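Local coordinates for rhusiopathiae surface protein B (Erysipelothrix rhusiopathiae, PDB 3V10) that probably binds collagen as a cell-wall-attached surface adhesin, the part in this crystal being its collagen-binding region, at residues E60-L66 with K118-A124; E192-D197 with E284-E288. Residue numbers count along the deposited sequence, not the author numbering.

Interaction 1: E60-L66 with K118-A124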
loop_
_atom_site.group_PDB
_atom_site.type_symbol
_atom_site.label_atom_id
_atom_site.label_comp_id
_atom_site.label_asym_id
_atom_site.label_seq_id
_atom_site.Cartn_x
_atom_site.Cartn_y
_atom_site.Cartn_z
ATOM N N GLU A 60 2.666 3.472 -20.346
ATOM C CA GLU A 60 2.212 2.230 -19.718
ATOM C C GLU A 60 2.224 2.253 -18.189
ATOM O O GLU A 60 1.468 1.523 -17.547
ATOM C CB GLU A 60 3.069 1.056 -20.204
ATOM C CG GLU A 60 3.112 0.909 -21.718
ATOM C CD GLU A 60 3.916 -0.295 -22.169
ATOM O OE1 GLU A 60 4.966 -0.586 -21.553
ATOM O OE2 GLU A 60 3.501 -0.943 -23.151
ATOM N N VAL A 61 3.078 3.087 -17.608
ATOM C CA VAL A 61 3.190 3.172 -16.153
ATOM C C VAL A 61 2.956 4.590 -15.635
ATOM O O VAL A 61 3.598 5.540 -16.080
ATOM C CB VAL A 61 4.590 2.700 -15.685
ATOM C CG1 VAL A 61 4.682 2.735 -14.157
ATOM C CG2 VAL A 61 4.860 1.307 -16.198
ATOM N N SER A 62 2.026 4.728 -14.695
ATOM C CA SER A 62 1.720 6.024 -14.105
ATOM C C SER A 62 1.683 5.915 -12.589
ATOM O O SER A 62 1.119 4.971 -12.041
ATOM C CB SER A 62 0.365 6.549 -14.609
ATOM O OG SER A 62 0.430 6.932 -15.975
ATOM N N LEU A 63 2.313 6.871 -11.917
ATOM C CA LEU A 63 2.304 6.896 -10.461
ATOM C C LEU A 63 1.210 7.863 -10.062
ATOM O O LEU A 63 1.024 8.890 -10.714
ATOM C CB LEU A 63 3.646 7.376 -9.905
ATOM C CG LEU A 63 4.696 6.284 -9.692
ATOM C CD1 LEU A 63 5.081 5.678 -11.029
ATOM C CD2 LEU A 63 5.917 6.880 -9.002
ATOM N N ARG A 64 0.479 7.530 -9.005
ATOM C CA ARG A 64 -0.606 8.387 -8.544
ATOM C C ARG A 64 -0.785 8.273 -7.036
ATOM O O ARG A 64 -0.259 7.354 -6.397
ATOM C CB ARG A 64 -1.914 8.007 -9.247
ATOM C CG ARG A 64 -2.479 6.647 -8.852
ATOM C CD ARG A 64 -3.885 6.462 -9.404
ATOM N NE ARG A 64 -4.581 5.332 -8.791
ATOM C CZ ARG A 64 -4.210 4.064 -8.930
ATOM N NH1 ARG A 64 -4.897 3.101 -8.338
ATOM N NH2 ARG A 64 -3.150 3.757 -9.663
ATOM N N SER A 65 -1.511 9.225 -6.464
ATOM C CA SER A 65 -1.775 9.207 -5.032
ATOM C C SER A 65 -2.709 8.031 -4.742
ATOM O O SER A 65 -3.412 7.560 -5.636
ATOM C CB SER A 65 -2.438 10.526 -4.606
ATOM O OG SER A 65 -3.025 10.419 -3.319
ATOM N N LEU A 66 -2.707 7.540 -3.509
ATOM C CA LEU A 66 -3.593 6.434 -3.139
ATOM C C LEU A 66 -4.994 6.966 -2.858
ATOM O O LEU A 66 -5.959 6.202 -2.770
ATOM C CB LEU A 66 -3.097 5.734 -1.873
ATOM C CG LEU A 66 -1.954 4.723 -1.938
ATOM C CD1 LEU A 66 -0.708 5.357 -2.541
ATOM C CD2 LEU A 66 -1.677 4.223 -0.519
ATOM N N LYS A 118 2.999 9.379 -0.492
ATOM C CA LYS A 118 2.925 7.963 -0.814
ATOM C C LYS A 118 2.253 7.824 -2.168
ATOM O O LYS A 118 1.268 8.509 -2.443
ATOM C CB LYS A 118 2.114 7.224 0.254
ATOM C CG LYS A 118 2.663 7.407 1.659
ATOM C CD LYS A 118 4.131 7.011 1.712
ATOM C CE LYS A 118 4.740 7.258 3.080
ATOM N NZ LYS A 118 4.165 6.350 4.111
ATOM N N SER A 119 2.779 6.944 -3.014
ATOM C CA SER A 119 2.194 6.754 -4.336
ATOM C C SER A 119 2.070 5.286 -4.711
ATOM O O SER A 119 2.728 4.422 -4.131
ATOM C CB SER A 119 3.031 7.479 -5.398
ATOM O OG SER A 119 4.288 6.850 -5.575
ATOM N N VAL A 120 1.204 5.015 -5.677
ATOM C CA VAL A 120 0.985 3.665 -6.172
ATOM C C VAL A 120 1.088 3.742 -7.688
ATOM O O VAL A 120 0.783 4.780 -8.283
ATOM C CB VAL A 120 -0.422 3.141 -5.767
ATOM C CG1 VAL A 120 -1.501 4.123 -6.216
ATOM C CG2 VAL A 120 -0.670 1.779 -6.381
ATOM N N TYR A 121 1.543 2.669 -8.325
ATOM C CA TYR A 121 1.646 2.697 -9.775
ATOM C C TYR A 121 0.816 1.632 -10.464
ATOM O O TYR A 121 0.594 0.545 -9.928
ATOM C CB TYR A 121 3.107 2.574 -10.243
ATOM C CG TYR A 121 3.756 1.223 -10.037
ATOM C CD1 TYR A 121 4.501 0.954 -8.892
ATOM C CD2 TYR A 121 3.656 0.224 -11.007
ATOM C CE1 TYR A 121 5.139 -0.271 -8.715
ATOM C CE2 TYR A 121 4.290 -1.010 -10.841
ATOM C CZ TYR A 121 5.034 -1.245 -9.693
ATOM O OH TYR A 121 5.709 -2.433 -9.532
ATOM N N ASP A 122 0.334 1.985 -11.649
ATOM C CA ASP A 122 -0.439 1.083 -12.482
ATOM C C ASP A 122 0.501 0.744 -13.627
ATOM O O ASP A 122 1.344 1.553 -13.997
ATOM C CB ASP A 122 -1.690 1.769 -13.041
ATOM C CG ASP A 122 -2.722 2.071 -11.974
ATOM O OD1 ASP A 122 -3.009 1.177 -11.145
ATOM O OD2 ASP A 122 -3.258 3.201 -11.973
ATOM N N ASN A 123 0.365 -0.454 -14.178
ATOM C CA ASN A 123 1.211 -0.882 -15.288
ATOM C C ASN A 123 0.331 -1.623 -16.282
ATOM O O ASN A 123 -0.189 -2.693 -15.981
ATOM C CB ASN A 123 2.338 -1.779 -14.760
ATOM C CG ASN A 123 2.947 -2.658 -15.839
ATOM O OD1 ASN A 123 3.148 -2.234 -16.979
ATOM N ND2 ASN A 123 3.264 -3.894 -15.470
ATOM N N ALA A 124 0.168 -1.037 -17.462
ATOM C CA ALA A 124 -0.682 -1.600 -18.510
ATOM C C ALA A 124 -0.015 -2.639 -19.408
ATOM O O ALA A 124 -0.693 -3.306 -20.194
ATOM C CB ALA A 124 -1.244 -0.471 -19.363
HETATM O O HOH W 1 -1.138 9.455 -1.547
#
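Glu60 O accepts from Ala124 N at 2.9 Å, while the Glu60 carboxylate forms a salt bridge with Lys131. Val61 sits opposite Asn123 in a non-hydrogen-bonded pair, its CG1 4.2 Å from Tyr121 CD2. Ser62 and Asp122 form a hydrogen-bonded pair: Asp122 N to Ser62 O at 3.1 Å and a weak Ser62 N to Asp122 O bond at 3.3 Å. Leu63 CD1 lies 3.8 Å from Tyr121 CB on the buried face shared with Val61, covered by Ile151. Arg64 N donates to Val120 O and Val120 N to Arg64 O, both at 2.9 Å; on the other face the guanidinium lies over Val120 CG1, and a salt bridge joins Arg64 NH2 to Asp122 OD2, modelled too short (2.4 Å) for certainty. Past Ser65 the backbones part and a water bridges Leu66 N and Lys118 O, but Leu66 CD1 stays 3.9 Å from Val120 CB; Phe173 of the next domain touches both. This is regular antiparallel beta pairing, joining strands 61-65 and 112-123 in the N-terminal, DEv-IgG-type domain.

Interaction 2: E192-D197 with E284-E288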
loop_
_atom_site.group_PDB
_atom_site.type_symbol
_atom_site.label_atom_id
_atom_site.label_comp_id
_atom_site.label_asym_id
_atom_site.label_seq_id
_atom_site.Cartn_x
_atom_site.Cartn_y
_atom_site.Cartn_z
ATOM N N GLU A 192 -4.414 -30.087 -4.638
ATOM C CA GLU A 192 -3.950 -31.372 -4.149
ATOM C C GLU A 192 -5.026 -32.203 -3.439
ATOM O O GLU A 192 -6.016 -31.682 -2.929
ATOM C CB GLU A 192 -2.765 -31.157 -3.200
ATOM C CG GLU A 192 -1.392 -30.926 -3.800
ATOM C CD GLU A 192 -0.324 -31.035 -2.716
ATOM O OE1 GLU A 192 -0.524 -31.797 -1.741
ATOM O OE2 GLU A 192 0.727 -30.378 -2.823
ATOM N N ALA A 193 -4.811 -33.514 -3.434
ATOM C CA ALA A 193 -5.706 -34.439 -2.764
ATOM C C ALA A 193 -5.029 -34.625 -1.412
ATOM O O ALA A 193 -4.362 -35.629 -1.176
ATOM C CB ALA A 193 -5.754 -35.757 -3.528
ATOM N N VAL A 194 -5.163 -33.627 -0.544
ATOM C CA VAL A 194 -4.543 -33.673 0.781
ATOM C C VAL A 194 -5.007 -34.885 1.570
ATOM O O VAL A 194 -6.143 -35.334 1.428
ATOM C CB VAL A 194 -4.846 -32.392 1.601
ATOM C CG1 VAL A 194 -4.221 -31.187 0.918
ATOM C CG2 VAL A 194 -6.354 -32.210 1.753
ATOM N N GLN A 195 -4.124 -35.409 2.411
ATOM C CA GLN A 195 -4.449 -36.593 3.191
ATOM C C GLN A 195 -4.919 -36.341 4.623
ATOM O O GLN A 195 -4.921 -37.256 5.444
ATOM C CB GLN A 195 -3.254 -37.551 3.194
ATOM C CG GLN A 195 -2.854 -38.037 1.810
ATOM C CD GLN A 195 -3.982 -38.749 1.089
ATOM O OE1 GLN A 195 -4.566 -39.698 1.613
ATOM N NE2 GLN A 195 -4.292 -38.296 -0.120
ATOM N N SER A 196 -5.317 -35.107 4.925
ATOM C CA SER A 196 -5.816 -34.767 6.255
ATOM C C SER A 196 -6.518 -33.422 6.166
ATOM O O SER A 196 -6.522 -32.795 5.111
ATOM C CB SER A 196 -4.667 -34.667 7.268
ATOM O OG SER A 196 -4.004 -33.414 7.182
ATOM N N ASP A 197 -7.118 -32.984 7.268
ATOM C CA ASP A 197 -7.784 -31.689 7.276
ATOM C C ASP A 197 -6.688 -30.634 7.130
ATOM O O ASP A 197 -5.511 -30.908 7.383
ATOM C CB ASP A 197 -8.535 -31.452 8.593
ATOM C CG ASP A 197 -9.582 -32.519 8.890
ATOM O OD1 ASP A 197 -10.170 -33.093 7.947
ATOM O OD2 ASP A 197 -9.833 -32.764 10.088
ATOM N N GLU A 284 -0.926 -26.311 8.687
ATOM C CA GLU A 284 -0.580 -27.701 8.919
ATOM C C GLU A 284 -1.562 -28.568 8.168
ATOM O O GLU A 284 -2.763 -28.287 8.136
ATOM C CB GLU A 284 -0.618 -28.054 10.404
ATOM C CG GLU A 284 0.128 -29.354 10.707
ATOM C CD GLU A 284 0.335 -29.582 12.191
ATOM O OE1 GLU A 284 -0.388 -30.415 12.775
ATOM O OE2 GLU A 284 1.218 -28.912 12.770
ATOM N N TYR A 285 -1.033 -29.621 7.558
ATOM C CA TYR A 285 -1.832 -30.575 6.799
ATOM C C TYR A 285 -0.907 -31.693 6.343
ATOM O O TYR A 285 0.304 -31.594 6.486
ATOM C CB TYR A 285 -2.439 -29.909 5.561
ATOM C CG TYR A 285 -1.416 -29.349 4.592
ATOM C CD1 TYR A 285 -0.738 -28.165 4.873
ATOM C CD2 TYR A 285 -1.103 -30.023 3.411
ATOM C CE1 TYR A 285 0.232 -27.660 4.004
ATOM C CE2 TYR A 285 -0.134 -29.527 2.535
ATOM C CZ TYR A 285 0.528 -28.347 2.839
ATOM O OH TYR A 285 1.494 -27.860 1.982
ATOM N N LYS A 286 -1.486 -32.767 5.820
ATOM C CA LYS A 286 -0.700 -33.873 5.276
ATOM C C LYS A 286 -0.843 -33.699 3.766
ATOM O O LYS A 286 -1.963 -33.577 3.273
ATOM C CB LYS A 286 -1.285 -35.223 5.698
ATOM C CG LYS A 286 -0.888 -35.684 7.094
ATOM C CD LYS A 286 -1.577 -36.996 7.440
ATOM C CE LYS A 286 -1.246 -37.464 8.855
ATOM N NZ LYS A 286 -0.071 -38.380 8.903
ATOM N N ASP A 287 0.267 -33.659 3.033
ATOM C CA ASP A 287 0.180 -33.481 1.588
ATOM C C ASP A 287 -0.418 -34.707 0.909
ATOM O O ASP A 287 -0.813 -35.664 1.573
ATOM C CB ASP A 287 1.549 -33.148 0.971
ATOM C CG ASP A 287 2.618 -34.179 1.293
ATOM O OD1 ASP A 287 2.284 -35.373 1.432
ATOM O OD2 ASP A 287 3.804 -33.788 1.389
ATOM N N GLU A 288 -0.497 -34.668 -0.416
ATOM C CA GLU A 288 -1.074 -35.780 -1.172
ATOM C C GLU A 288 -0.300 -37.083 -1.005
ATOM O O GLU A 288 -0.840 -38.161 -1.253
ATOM C CB GLU A 288 -1.167 -35.416 -2.655
ATOM C CG GLU A 288 0.106 -34.824 -3.225
ATOM C CD GLU A 288 0.036 -34.607 -4.723
ATOM O OE1 GLU A 288 -1.073 -34.362 -5.237
ATOM O OE2 GLU A 288 1.096 -34.668 -5.383
#
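This is a surface contact in the collagen-binding domain between a loop and a strand with its following turn: residues 192-197, which lead from strand 180-187 into strand 198-204, lie along residues 284-288, on strand 276-286 and the turn that follows it toward strand 292-293. It is held mainly by polar bonds to the backbone. Gln195 N donates to Lys286 O at 3.0 Å and, more weakly, to Asp287 O at 3.4 Å, so one amide serves two successive carbonyls. Ser196 OG accepts from Lys286 N at 2.9 Å and itself donates to Asp197 O at 2.9 Å, linking the loop backbone to the strand through a single hydroxyl. At the far end Glu192 OE1 accepts from Glu288 N at 3.2 Å, which keeps the carboxylate beside the turn even though Glu288 OE1, of like charge, is 4.4 Å from Glu192 OE1. Ala193, the centre of an inverse gamma turn, receives a CA-H...O contact from Glu288 CA, 3.3 Å from Ala193 O, and the same oxygen accepts from Gln195 NE2 at 2.9 Å. The apolar part is small: Val194 CG1 approaches Tyr285 CD2 at 4.2 Å. Phe166 stacks on Tyr285 and also touches Val194 and Glu192; helix 253-256 meets Val194 and Gln195, and strand 292-293 flanks Tyr285 and Lys286.

Overall arrangement
From the N terminus, the chain first closes interaction 1, where residues 118-124 return to strand 61-65 after 51 intervening residues rich in strand, all within the Ig-like domain. Only later, in the collagen-binding domain, does interaction 2 open at residues 192-197; it closes at 284-288 after 86 residues that include strands and two short helices. The two closures therefore follow in series, neither nesting nor crossing. The centres of interactions 1 and 2 lie about 40 Å apart, and the nearest atoms of interactions 1 and 2 about 28 Å apart. Interaction 1 ties strand 61-65 to the long strand 112-123 of the Ig-like sheet; interaction 2 ties the loop before strand 198-204 to strand 276-286, that strand's own sheet partner.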